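Local coordinates for probable conserved lipoprotein LpqI (Mycobacterium tuberculosis H37Rv, PDB 6GFV) that cleaves terminal beta-1,4-linked N-acetylglucosamine from peptidoglycan fragments as a family 3 beta-N-acetylglucosaminidase in cell-wall recycling, at residues F280-A285 against P306-R311; S91-T96 against R121-L126; P212-V217 against T254-P259; D35-V40 against L63-A68. All coordinates share one frame; numbering follows the deposited sequence.

In the fold
The four contacts lie in the barrel-type domain of glycosyl hydrolase family 3, each centred about 18 to 20 Å from the middle of the chain. Contact 4 pairs two consecutive helices, and Leu63 CD2 there touches Leu126 O of contact 2 at 3.6 Å, so the two meet at one point. Contact 1 comes within about 7 Å of contact 4, nearest atoms, without touching it. Contact 3 lies across the chain's centre from contact 4, about 37 Å between centres. Contacts 2 and 3 come nearer the probable substrate site: Met123 is about 9 Å from Asp80, and Tyr213 about 6 Å from Lys180, between side chains. Contacts 1 and 4 are remote from it.

Contact 1: F280-A285 against P306-R311; sequences FGVSEA and PAVLDR
Ser283 and Val308 bring the two backbones closest, 4.5 Å between their CA atoms, where the first turn of helix 282-292, with Gly281 at its N-cap position, meets helix 305-317. So close an approach is consistent with the small side chain of Ser283. Ser283 CB lies 3.8 Å from Val308 CG2 and 4.0 Å from Arg311 CB. Val308 holds CG2 anti to its carbonyl carbon, and that methyl also meets Val282 CG1 at 3.9 Å. Toward the surface the contact turns ionic. Glu284 starts out pointing away from the other helix, but its chain bends at chi2 (-61°) and returns its carboxylate to Arg311. There Arg311 NE donates to Glu284 OE2 at 3.0 Å in a nearly straight salt bridge (167° at the hydrogen). The oxygen lies in the guanidinium plane and is met on its syn side but off the carboxylate plane; the two flat groups are turned 54° against each other, and the bridge rests on one N-H rather than a fork. Glu320 takes Arg311 NH1, so the guanidinium is probably balanced by two carboxylates. Beneath this salt bridge, Val282 and Val308 both reach Trp299 on strand 297-299, while Leu309 faces helix 18-23 on the far side of helix 305-317.

Contact 2: S91-T96 against R121-L126; sequences SLIGGT and RQMRKL
Ile93 is the bump of this contact, and the hollow that takes it is built by Gln122, Met123 and Leu126 on helix 109-126. Its two branches part to fill different corners. With CG1 between the backbone N and carbonyl carbon (chi1 66°), the long arm swings to one side, where Ile93 CD1 rests on Met123 CG at 4.1 Å. The short branch, Ile93 CG2, sits in the corner formed by Gln122 CB, 3.8 Å away, and Leu126 CD1, 4.1 Å away. Leu126 CD1 also meets Leu92 CD1 at 3.9 Å, so it touches both loop residues. Ile93 and Met123 both touch Glu81 on strand 76-83, and the Met123 side chain is about 9 Å from that of Asp80, a probable substrate-binding residue. Above this apolar seam Gln122 runs out extended beyond CG and lays its amide along the loop backbone, Gln122 OE1 coming to 3.4 Å from Ile93 CA. The other end of that amide, Gln122 NE2, is hydrogen-bonded to Asp118 one turn earlier on the helix, which helps set how the amide is turned. A water near Gln122 OE1 also reaches Leu92 O, but the first distance is doubtfully short and the second bond weak. With the polar amide at its margin, the direct attachment of the 91-96 loop to these helix residues rests on apolar contacts and on shape.

Contact 3: P212-V217 against T254-P259; sequences PYRTLV and TGYGAP
The ring of Tyr256 meets Arg214 edge-on, its CE2 4.0 Å from the backbone N of Arg214, while the methyl of Ala258, from the same segment as the ring, sits over one face, 3.3 Å above the plane and offset toward the rim. The same Ala258 CB touches Arg214 CA at 3.9 Å. The phenol end reaches the preceding residue: Tyr256 OH is 3.7 Å from Tyr213 CB. Tyr213's own ring heads the other way, to a T-shaped stack with Phe182. Arg214 is drawn out straight from CG to NE (chi2 178°) along the 256-257 backbone, so that Arg214 NE donates to Tyr256 O at 2.8 Å. The bond is short but bent, 134° at the hydrogen, with the oxygen tilted out of the guanidinium plane. Gly257 O lies 3.6 Å from Arg214 CD; at Gly257, where phi is positive, a side chain would press on Arg214 NE. Pro259 CD closes the row against Arg214 O. Tyr213 is about 6 Å from probable substrate-binding Lys180 and about 11 Å from the probable nucleophile Asp268, between side chains. Helix 211-216, which precedes strand 223-230, thus packs on the loop from helix 244-252 to strand 265-267 in the TIM-barrel-type domain of family 3 hydrolases.

Contact 4: D35-V40 against L63-A68; sequences DAQAVV and LAEIVA
Gln37 and Ile66 share a water that donates to both of them, to Ile66 O at 3.1 Å and to Gln37 OE1 at 3.3 Å. It bridges the side chain of helix 33-43 and the backbone of helix 62-69. The helices run side by side, their segment axes 10.0 Å apart and only 4° from parallel, and the gap between them is filled chiefly by Ile66. Its side chain enters a groove made by Ala36, Gln37 and Val40, with each branch finding its own neighbour. Ile66 CD1 lies 4.1 Å from Ala36 CB and 3.8 Å from the backbone N of Gln37. Ile66 CG2 meets Val40 CG2 at 3.9 Å, one turn further along helix 33-43. The third side of Ile66 is roofed by Gln37, whose CG is anti to the backbone N while chi2 bends to 65°, folding the amide back over the isoleucine. As the two side chains slide past each other in opposite directions, Gln37 NE2 comes to 3.6 Å from Ile66 CG1, and the aliphatic part of Gln37 joins the packing while its amide oxygen turns to the water. Behind, Ala36 touches Val30 and Ile58, and Val40 touches Leu75. Helices 33-43 and 62-69 each link neighbouring parallel strands, 26-29 to 47-50 and 47-50 to 76-83. Two successive beta-alpha-beta crossovers thus pack helix to helix, as adjacent units of a beta/alpha barrel do.

Contact 1: F280-A285 against P306-R311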
loop_
_atom_site.group_PDB
_atom_site.type_symbol
_atom_site.label_atom_id
_atom_site.label_comp_id
_atom_site.label_asym_id
_atom_site.label_seq_id
_atom_site.Cartn_x
_atom_site.Cartn_y
_atom_site.Cartn_z
ATOM N N PHE A 280 19.587 -4.144 1.699
ATOM C CA PHE A 280 19.033 -4.575 2.989
ATOM C C PHE A 280 18.389 -5.964 2.958
ATOM O O PHE A 280 17.706 -6.310 1.998
ATOM C CB PHE A 280 17.990 -3.564 3.488
ATOM C CG PHE A 280 18.495 -2.150 3.550
ATOM C CD1 PHE A 280 19.180 -1.689 4.662
ATOM C CD2 PHE A 280 18.270 -1.274 2.504
ATOM C CE1 PHE A 280 19.651 -0.381 4.722
ATOM C CE2 PHE A 280 18.742 0.032 2.559
ATOM C CZ PHE A 280 19.428 0.477 3.672
ATOM N N GLY A 281 18.602 -6.752 4.012
ATOM C CA GLY A 281 17.838 -7.969 4.229
ATOM C C GLY A 281 16.451 -7.617 4.743
ATOM O O GLY A 281 16.230 -6.492 5.175
ATOM N N VAL A 282 15.516 -8.565 4.729
ATOM C CA VAL A 282 14.114 -8.214 4.964
ATOM C C VAL A 282 13.841 -7.634 6.351
ATOM O O VAL A 282 13.197 -6.593 6.459
ATOM C CB VAL A 282 13.168 -9.409 4.736
ATOM C CG1 VAL A 282 11.748 -9.052 5.184
ATOM C CG2 VAL A 282 13.152 -9.780 3.268
ATOM N N SER A 283 14.328 -8.267 7.411
ATOM C CA SER A 283 14.018 -7.738 8.741
ATOM C C SER A 283 14.629 -6.344 9.017
ATOM O O SER A 283 14.087 -5.570 9.814
ATOM C CB SER A 283 14.450 -8.732 9.820
ATOM O OG SER A 283 15.845 -8.916 9.817
ATOM N N GLU A 284 15.737 -6.017 8.357
ATOM C CA GLU A 284 16.323 -4.686 8.492
ATOM C C GLU A 284 15.528 -3.658 7.693
ATOM O O GLU A 284 15.410 -2.492 8.092
ATOM C CB GLU A 284 17.786 -4.674 8.044
ATOM C CG GLU A 284 18.721 -5.516 8.925
ATOM C CD GLU A 284 18.795 -5.053 10.384
ATOM O OE1 GLU A 284 18.619 -3.846 10.657
ATOM O OE2 GLU A 284 19.045 -5.906 11.265
ATOM N N ALA A 285 14.988 -4.081 6.560
ATOM C CA ALA A 285 14.190 -3.186 5.739
ATOM C C ALA A 285 12.883 -2.829 6.448
ATOM O O ALA A 285 12.458 -1.677 6.431
ATOM C CB ALA A 285 13.922 -3.798 4.387
ATOM N N PRO A 306 8.763 -14.841 11.302
ATOM C CA PRO A 306 9.314 -15.047 12.654
ATOM C C PRO A 306 10.601 -14.258 12.938
ATOM O O PRO A 306 10.742 -13.729 14.024
ATOM C CB PRO A 306 9.597 -16.557 12.695
ATOM C CG PRO A 306 9.599 -16.997 11.263
ATOM C CD PRO A 306 8.590 -16.124 10.598
ATOM N N ALA A 307 11.506 -14.171 11.972
ATOM C CA ALA A 307 12.741 -13.411 12.147
ATOM C C ALA A 307 12.476 -11.908 12.270
ATOM O O ALA A 307 13.098 -11.229 13.083
ATOM C CB ALA A 307 13.690 -13.680 11.003
ATOM N N VAL A 308 11.556 -11.408 11.456
ATOM C CA VAL A 308 11.227 -9.990 11.408
ATOM C C VAL A 308 10.672 -9.526 12.750
ATOM O O VAL A 308 11.083 -8.488 13.263
ATOM C CB VAL A 308 10.222 -9.686 10.275
ATOM C CG1 VAL A 308 9.636 -8.288 10.409
ATOM C CG2 VAL A 308 10.886 -9.853 8.929
ATOM N N LEU A 309 9.754 -10.307 13.316
ATOM C CA LEU A 309 9.146 -9.992 14.602
ATOM C C LEU A 309 10.145 -10.080 15.739
ATOM O O LEU A 309 10.035 -9.360 16.717
ATOM C CB LEU A 309 7.969 -10.921 14.908
ATOM C CG LEU A 309 6.664 -10.798 14.128
ATOM C CD1 LEU A 309 5.747 -11.978 14.439
ATOM C CD2 LEU A 309 5.970 -9.473 14.425
ATOM N N ASP A 310 11.099 -10.993 15.632
ATOM C CA ASP A 310 12.150 -11.066 16.632
ATOM C C ASP A 310 12.981 -9.792 16.608
ATOM O O ASP A 310 13.223 -9.197 17.656
ATOM C CB ASP A 310 13.034 -12.286 16.405
ATOM C CG ASP A 310 12.395 -13.586 16.913
ATOM O OD1 ASP A 310 11.391 -13.533 17.653
ATOM O OD2 ASP A 310 12.908 -14.668 16.576
ATOM N N ARG A 311 13.402 -9.373 15.414
ATOM C CA ARG A 311 14.215 -8.164 15.244
ATOM C C ARG A 311 13.480 -6.902 15.695
ATOM O O ARG A 311 14.072 -6.010 16.310
ATOM C CB ARG A 311 14.648 -8.018 13.787
ATOM C CG ARG A 311 15.489 -6.785 13.497
ATOM C CD ARG A 311 16.847 -6.897 14.162
ATOM N NE ARG A 311 17.688 -5.729 13.935
ATOM C CZ ARG A 311 17.756 -4.678 14.754
ATOM N NH1 ARG A 311 17.023 -4.625 15.851
ATOM N NH2 ARG A 311 18.549 -3.669 14.468
#

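Contact 2: S91-T96 against R121-L126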
loop_
_atom_site.group_PDB
_atom_site.type_symbol
_atom_site.label_atom_id
_atom_site.label_comp_id
_atom_site.label_asym_id
_atom_site.label_seq_id
_atom_site.Cartn_x
_atom_site.Cartn_y
_atom_site.Cartn_z
ATOM N N SER A 91 -8.747 -13.035 -14.318
ATOM C CA SER A 91 -9.480 -14.270 -14.596
ATOM C C SER A 91 -10.839 -14.291 -13.904
ATOM O O SER A 91 -11.710 -15.079 -14.262
ATOM C CB SER A 91 -8.666 -15.482 -14.154
ATOM O OG SER A 91 -8.674 -15.599 -12.741
ATOM N N LEU A 92 -11.018 -13.416 -12.918
ATOM C CA LEU A 92 -12.187 -13.469 -12.048
ATOM C C LEU A 92 -13.127 -12.280 -12.129
ATOM O O LEU A 92 -14.300 -12.420 -11.816
ATOM C CB LEU A 92 -11.757 -13.610 -10.586
ATOM C CG LEU A 92 -10.910 -14.807 -10.177
ATOM C CD1 LEU A 92 -10.733 -14.796 -8.672
ATOM C CD2 LEU A 92 -11.532 -16.102 -10.645
ATOM N N ILE A 93 -12.621 -11.107 -12.504
ATOM C CA ILE A 93 -13.462 -9.913 -12.471
ATOM C C ILE A 93 -13.647 -9.270 -13.845
ATOM O O ILE A 93 -13.853 -8.070 -13.956
ATOM C CB ILE A 93 -12.916 -8.860 -11.475
ATOM C CG1 ILE A 93 -11.563 -8.297 -11.909
ATOM C CG2 ILE A 93 -12.797 -9.454 -10.092
ATOM C CD1 ILE A 93 -11.052 -7.181 -11.004
ATOM N N GLY A 94 -13.582 -10.089 -14.888
ATOM C CA GLY A 94 -13.943 -9.657 -16.223
ATOM C C GLY A 94 -12.794 -9.247 -17.124
ATOM O O GLY A 94 -12.989 -8.462 -18.052
ATOM N N GLY A 95 -11.603 -9.765 -16.861
ATOM C CA GLY A 95 -10.447 -9.472 -17.695
ATOM C C GLY A 95 -9.564 -8.312 -17.250
ATOM O O GLY A 95 -9.821 -7.667 -16.237
ATOM N N THR A 96 -8.501 -8.058 -18.014
ATOM C CA THR A 96 -7.583 -6.965 -17.704
ATOM C C THR A 96 -8.251 -5.613 -17.874
ATOM O O THR A 96 -7.963 -4.667 -17.147
ATOM C CB THR A 96 -6.337 -6.971 -18.610
ATOM O OG1 THR A 96 -6.757 -6.869 -19.968
ATOM C CG2 THR A 96 -5.521 -8.234 -18.436
ATOM N N ARG A 121 -16.567 -3.621 -6.900
ATOM C CA ARG A 121 -17.691 -4.388 -6.390
ATOM C C ARG A 121 -17.421 -5.898 -6.446
ATOM O O ARG A 121 -17.687 -6.619 -5.495
ATOM C CB ARG A 121 -18.939 -4.044 -7.195
ATOM C CG ARG A 121 -20.245 -4.265 -6.479
ATOM C CD ARG A 121 -21.416 -4.158 -7.446
ATOM N NE ARG A 121 -21.782 -2.776 -7.722
ATOM C CZ ARG A 121 -21.803 -2.216 -8.929
ATOM N NH1 ARG A 121 -21.486 -2.917 -10.009
ATOM N NH2 ARG A 121 -22.157 -0.945 -9.052
ATOM N N GLN A 122 -16.890 -6.358 -7.576
ATOM C CA GLN A 122 -16.525 -7.760 -7.766
ATOM C C GLN A 122 -15.371 -8.179 -6.841
ATOM O O GLN A 122 -15.353 -9.291 -6.322
ATOM C CB GLN A 122 -16.159 -8.011 -9.234
ATOM C CG GLN A 122 -17.344 -7.797 -10.202
ATOM C CD GLN A 122 -17.016 -8.188 -11.630
ATOM O OE1 GLN A 122 -16.749 -9.347 -11.919
ATOM N NE2 GLN A 122 -17.011 -7.216 -12.523
ATOM N N MET A 123 -14.415 -7.279 -6.639
ATOM C CA MET A 123 -13.313 -7.506 -5.711
ATOM C C MET A 123 -13.781 -7.611 -4.257
ATOM O O MET A 123 -13.278 -8.423 -3.498
ATOM C CB MET A 123 -12.265 -6.386 -5.830
ATOM C CG MET A 123 -11.229 -6.608 -6.918
ATOM S SD MET A 123 -9.894 -5.375 -6.884
ATOM C CE MET A 123 -10.711 -3.985 -7.631
ATOM N N ARG A 124 -14.750 -6.798 -3.870
ATOM C CA ARG A 124 -15.251 -6.856 -2.499
ATOM C C ARG A 124 -16.041 -8.155 -2.208
ATOM O O ARG A 124 -15.978 -8.695 -1.103
ATOM C CB ARG A 124 -16.123 -5.645 -2.193
ATOM C CG ARG A 124 -16.643 -5.636 -0.758
ATOM C CD ARG A 124 -17.470 -4.413 -0.443
ATOM N NE ARG A 124 -18.902 -4.615 -0.648
ATOM C CZ ARG A 124 -19.600 -4.142 -1.679
ATOM N NH1 ARG A 124 -19.008 -3.438 -2.636
ATOM N NH2 ARG A 124 -20.901 -4.384 -1.759
ATOM N N LYS A 125 -16.768 -8.663 -3.195
ATOM C CA LYS A 125 -17.449 -9.951 -3.033
ATOM C C LYS A 125 -16.465 -11.115 -2.826
ATOM O O LYS A 125 -16.772 -12.069 -2.112
ATOM C CB LYS A 125 -18.351 -10.238 -4.236
ATOM C CG LYS A 125 -19.553 -9.324 -4.348
ATOM C CD LYS A 125 -20.240 -9.478 -5.696
ATOM C CE LYS A 125 -20.920 -8.188 -6.132
ATOM N NZ LYS A 125 -20.820 -7.986 -7.611
ATOM N N LEU A 126 -15.298 -11.038 -3.459
ATOM C CA LEU A 126 -14.286 -12.079 -3.300
ATOM C C LEU A 126 -13.617 -12.040 -1.934
ATOM O O LEU A 126 -13.117 -13.053 -1.468
ATOM C CB LEU A 126 -13.220 -11.978 -4.388
ATOM C CG LEU A 126 -13.640 -12.277 -5.828
ATOM C CD1 LEU A 126 -12.554 -11.868 -6.798
ATOM C CD2 LEU A 126 -13.986 -13.744 -5.991
HETATM O O HOH W 1 -17.151 -11.343 -10.537
#

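Contact 3: P212-V217 against T254-P259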
loop_
_atom_site.group_PDB
_atom_site.type_symbol
_atom_site.label_atom_id
_atom_site.label_comp_id
_atom_site.label_asym_id
_atom_site.label_seq_id
_atom_site.Cartn_x
_atom_site.Cartn_y
_atom_site.Cartn_z
ATOM N N PRO A 212 -0.953 16.225 -8.211
ATOM C CA PRO A 212 -2.140 15.393 -7.958
ATOM C C PRO A 212 -2.387 15.098 -6.477
ATOM O O PRO A 212 -3.528 15.132 -6.056
ATOM C CB PRO A 212 -1.830 14.102 -8.724
ATOM C CG PRO A 212 -0.999 14.561 -9.847
ATOM C CD PRO A 212 -0.095 15.611 -9.236
ATOM N N TYR A 213 -1.343 14.851 -5.702
ATOM C CA TYR A 213 -1.538 14.530 -4.293
ATOM C C TYR A 213 -2.213 15.661 -3.501
ATOM O O TYR A 213 -2.952 15.373 -2.576
ATOM C CB TYR A 213 -0.203 14.160 -3.622
ATOM C CG TYR A 213 0.392 12.827 -4.071
ATOM C CD1 TYR A 213 0.052 11.633 -3.449
ATOM C CD2 TYR A 213 1.302 12.775 -5.106
ATOM C CE1 TYR A 213 0.600 10.423 -3.861
ATOM C CE2 TYR A 213 1.858 11.572 -5.522
ATOM C CZ TYR A 213 1.511 10.409 -4.895
ATOM O OH TYR A 213 2.073 9.238 -5.341
ATOM N N ARG A 214 -1.963 16.925 -3.849
ATOM C CA ARG A 214 -2.523 18.059 -3.077
ATOM C C ARG A 214 -4.031 17.948 -2.861
ATOM O O ARG A 214 -4.536 18.321 -1.816
ATOM C CB ARG A 214 -2.230 19.407 -3.751
ATOM C CG ARG A 214 -0.765 19.742 -3.969
ATOM C CD ARG A 214 -0.657 21.092 -4.701
ATOM N NE ARG A 214 0.710 21.422 -5.074
ATOM C CZ ARG A 214 1.041 22.365 -5.945
ATOM N NH1 ARG A 214 0.100 23.064 -6.552
ATOM N NH2 ARG A 214 2.318 22.592 -6.221
ATOM N N THR A 215 -4.746 17.418 -3.846
ATOM C CA THR A 215 -6.183 17.271 -3.697
ATOM C C THR A 215 -6.616 15.824 -3.415
ATOM O O THR A 215 -7.618 15.609 -2.767
ATOM C CB THR A 215 -6.927 17.794 -4.939
ATOM O OG1 THR A 215 -6.579 17.010 -6.071
ATOM C CG2 THR A 215 -6.546 19.242 -5.228
ATOM N N LEU A 216 -5.866 14.827 -3.866
ATOM C CA LEU A 216 -6.353 13.448 -3.697
ATOM C C LEU A 216 -6.164 12.883 -2.279
ATOM O O LEU A 216 -6.883 11.965 -1.879
ATOM C CB LEU A 216 -5.687 12.519 -4.711
ATOM C CG LEU A 216 -5.989 12.810 -6.181
ATOM C CD1 LEU A 216 -5.462 11.686 -7.043
ATOM C CD2 LEU A 216 -7.477 13.029 -6.417
ATOM N N VAL A 217 -5.216 13.424 -1.514
ATOM C CA VAL A 217 -4.974 12.898 -0.174
ATOM C C VAL A 217 -6.070 13.295 0.810
ATOM O O VAL A 217 -6.137 12.747 1.902
ATOM C CB VAL A 217 -3.609 13.349 0.409
ATOM C CG1 VAL A 217 -2.469 12.997 -0.531
ATOM C CG2 VAL A 217 -3.618 14.843 0.729
ATOM N N THR A 254 2.536 20.966 3.921
ATOM C CA THR A 254 2.912 22.357 3.661
ATOM C C THR A 254 3.965 22.529 2.567
ATOM O O THR A 254 3.797 23.328 1.663
ATOM C CB THR A 254 3.448 23.022 4.947
ATOM O OG1 THR A 254 2.476 22.910 5.989
ATOM C CG2 THR A 254 3.792 24.494 4.706
ATOM N N GLY A 255 5.034 21.750 2.644
ATOM C CA GLY A 255 6.142 21.878 1.716
ATOM C C GLY A 255 5.854 21.629 0.241
ATOM O O GLY A 255 6.644 22.026 -0.602
ATOM N N TYR A 256 4.756 20.960 -0.092
ATOM C CA TYR A 256 4.406 20.826 -1.509
ATOM C C TYR A 256 2.991 21.342 -1.811
ATOM O O TYR A 256 2.403 20.999 -2.827
ATOM C CB TYR A 256 4.584 19.372 -1.987
ATOM C CG TYR A 256 3.563 18.345 -1.526
ATOM C CD1 TYR A 256 3.712 17.678 -0.326
ATOM C CD2 TYR A 256 2.476 18.011 -2.329
ATOM C CE1 TYR A 256 2.789 16.730 0.082
ATOM C CE2 TYR A 256 1.545 17.066 -1.930
ATOM C CZ TYR A 256 1.707 16.428 -0.726
ATOM O OH TYR A 256 0.780 15.493 -0.332
ATOM N N GLY A 257 2.473 22.193 -0.925
ATOM C CA GLY A 257 1.178 22.830 -1.108
ATOM C C GLY A 257 -0.063 22.005 -0.778
ATOM O O GLY A 257 -1.125 22.243 -1.337
ATOM N N ALA A 258 0.067 21.064 0.150
ATOM C CA ALA A 258 -1.012 20.162 0.521
ATOM C C ALA A 258 -1.378 20.273 1.996
ATOM O O ALA A 258 -0.551 20.640 2.813
ATOM C CB ALA A 258 -0.616 18.731 0.206
ATOM N N PRO A 259 -2.626 19.942 2.342
ATOM C CA PRO A 259 -2.980 19.782 3.753
ATOM C C PRO A 259 -2.247 18.572 4.342
ATOM O O PRO A 259 -1.671 17.815 3.588
ATOM C CB PRO A 259 -4.494 19.575 3.714
ATOM C CG PRO A 259 -4.794 19.217 2.354
ATOM C CD PRO A 259 -3.793 19.817 1.464
#

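Contact 4: D35-V40 against L63-A68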
loop_
_atom_site.group_PDB
_atom_site.type_symbol
_atom_site.label_atom_id
_atom_site.label_comp_id
_atom_site.label_asym_id
_atom_site.label_seq_id
_atom_site.Cartn_x
_atom_site.Cartn_y
_atom_site.Cartn_z
ATOM N N ASP A 35 -0.630 -21.728 3.248
ATOM C CA ASP A 35 0.382 -20.742 3.621
ATOM C C ASP A 35 -0.273 -19.560 4.351
ATOM O O ASP A 35 0.194 -19.114 5.389
ATOM C CB ASP A 35 1.133 -20.270 2.375
ATOM C CG ASP A 35 2.353 -19.402 2.696
ATOM O OD1 ASP A 35 2.888 -19.464 3.806
ATOM O OD2 ASP A 35 2.792 -18.677 1.809
ATOM N N ALA A 36 -1.369 -19.067 3.795
ATOM C CA ALA A 36 -2.086 -17.963 4.403
ATOM C C ALA A 36 -2.664 -18.347 5.777
ATOM O O ALA A 36 -2.505 -17.610 6.745
ATOM C CB ALA A 36 -3.176 -17.484 3.476
ATOM N N GLN A 37 -3.313 -19.505 5.865
ATOM C CA GLN A 37 -3.893 -19.962 7.125
ATOM C C GLN A 37 -2.830 -20.121 8.212
ATOM O O GLN A 37 -3.067 -19.779 9.366
ATOM C CB GLN A 37 -4.654 -21.282 6.925
ATOM C CG GLN A 37 -5.292 -21.865 8.175
ATOM C CD GLN A 37 -6.399 -20.995 8.749
ATOM O OE1 GLN A 37 -6.138 -20.025 9.466
ATOM N NE2 GLN A 37 -7.643 -21.337 8.438
ATOM N N ALA A 38 -1.654 -20.614 7.848
ATOM C CA ALA A 38 -0.607 -20.821 8.838
ATOM C C ALA A 38 -0.024 -19.497 9.351
ATOM O O ALA A 38 0.185 -19.342 10.546
ATOM C CB ALA A 38 0.506 -21.703 8.273
ATOM N N VAL A 39 0.233 -18.549 8.458
ATOM C CA VAL A 39 0.866 -17.307 8.897
ATOM C C VAL A 39 -0.086 -16.506 9.802
ATOM O O VAL A 39 0.353 -15.953 10.808
ATOM C CB VAL A 39 1.364 -16.457 7.701
ATOM C CG1 VAL A 39 0.226 -15.723 7.002
ATOM C CG2 VAL A 39 2.458 -15.479 8.157
ATOM N N VAL A 40 -1.385 -16.502 9.496
ATOM C CA VAL A 40 -2.381 -15.843 10.345
ATOM C C VAL A 40 -2.539 -16.526 11.716
ATOM O O VAL A 40 -2.553 -15.857 12.747
ATOM C CB VAL A 40 -3.772 -15.785 9.663
ATOM C CG1 VAL A 40 -4.815 -15.223 10.610
ATOM C CG2 VAL A 40 -3.717 -14.938 8.403
ATOM N N LEU A 63 -10.711 -18.531 2.182
ATOM C CA LEU A 63 -10.438 -17.178 2.664
ATOM C C LEU A 63 -11.366 -16.773 3.802
ATOM O O LEU A 63 -10.918 -16.228 4.792
ATOM C CB LEU A 63 -10.540 -16.166 1.516
ATOM C CG LEU A 63 -10.160 -14.707 1.866
ATOM C CD1 LEU A 63 -8.749 -14.601 2.499
ATOM C CD2 LEU A 63 -10.269 -13.802 0.646
ATOM N N ALA A 64 -12.660 -17.043 3.661
ATOM C CA ALA A 64 -13.637 -16.622 4.670
ATOM C C ALA A 64 -13.351 -17.208 6.052
ATOM O O ALA A 64 -13.514 -16.530 7.053
ATOM C CB ALA A 64 -15.031 -16.976 4.231
ATOM N N GLU A 65 -12.892 -18.450 6.120
ATOM C CA GLU A 65 -12.506 -19.017 7.411
ATOM C C GLU A 65 -11.265 -18.344 7.978
ATOM O O GLU A 65 -11.164 -18.105 9.177
ATOM C CB GLU A 65 -12.240 -20.515 7.295
ATOM C CG GLU A 65 -11.881 -21.185 8.613
ATOM C CD GLU A 65 -13.099 -21.649 9.389
ATOM O OE1 GLU A 65 -14.215 -21.531 8.853
ATOM O OE2 GLU A 65 -12.944 -22.132 10.527
ATOM N N ILE A 66 -10.309 -18.068 7.105
ATOM C CA ILE A 66 -9.040 -17.475 7.510
ATOM C C ILE A 66 -9.288 -16.088 8.071
ATOM O O ILE A 66 -8.747 -15.722 9.112
ATOM C CB ILE A 66 -8.055 -17.392 6.340
ATOM C CG1 ILE A 66 -7.608 -18.794 5.932
ATOM C CG2 ILE A 66 -6.856 -16.548 6.713
ATOM C CD1 ILE A 66 -6.866 -18.839 4.630
ATOM N N VAL A 67 -10.131 -15.333 7.383
ATOM C CA VAL A 67 -10.536 -14.032 7.874
ATOM C C VAL A 67 -11.342 -14.161 9.167
ATOM O O VAL A 67 -11.132 -13.406 10.109
ATOM C CB VAL A 67 -11.353 -13.274 6.823
ATOM C CG1 VAL A 67 -11.946 -12.010 7.424
ATOM C CG2 VAL A 67 -10.495 -12.954 5.625
ATOM N N ALA A 68 -12.252 -15.122 9.223
ATOM C CA ALA A 68 -13.104 -15.286 10.407
ATOM C C ALA A 68 -12.298 -15.554 11.678
ATOM O O ALA A 68 -12.687 -15.132 12.764
ATOM C CB ALA A 68 -14.103 -16.394 10.181
HETATM O O HOH W 2 -7.547 -17.617 11.220
#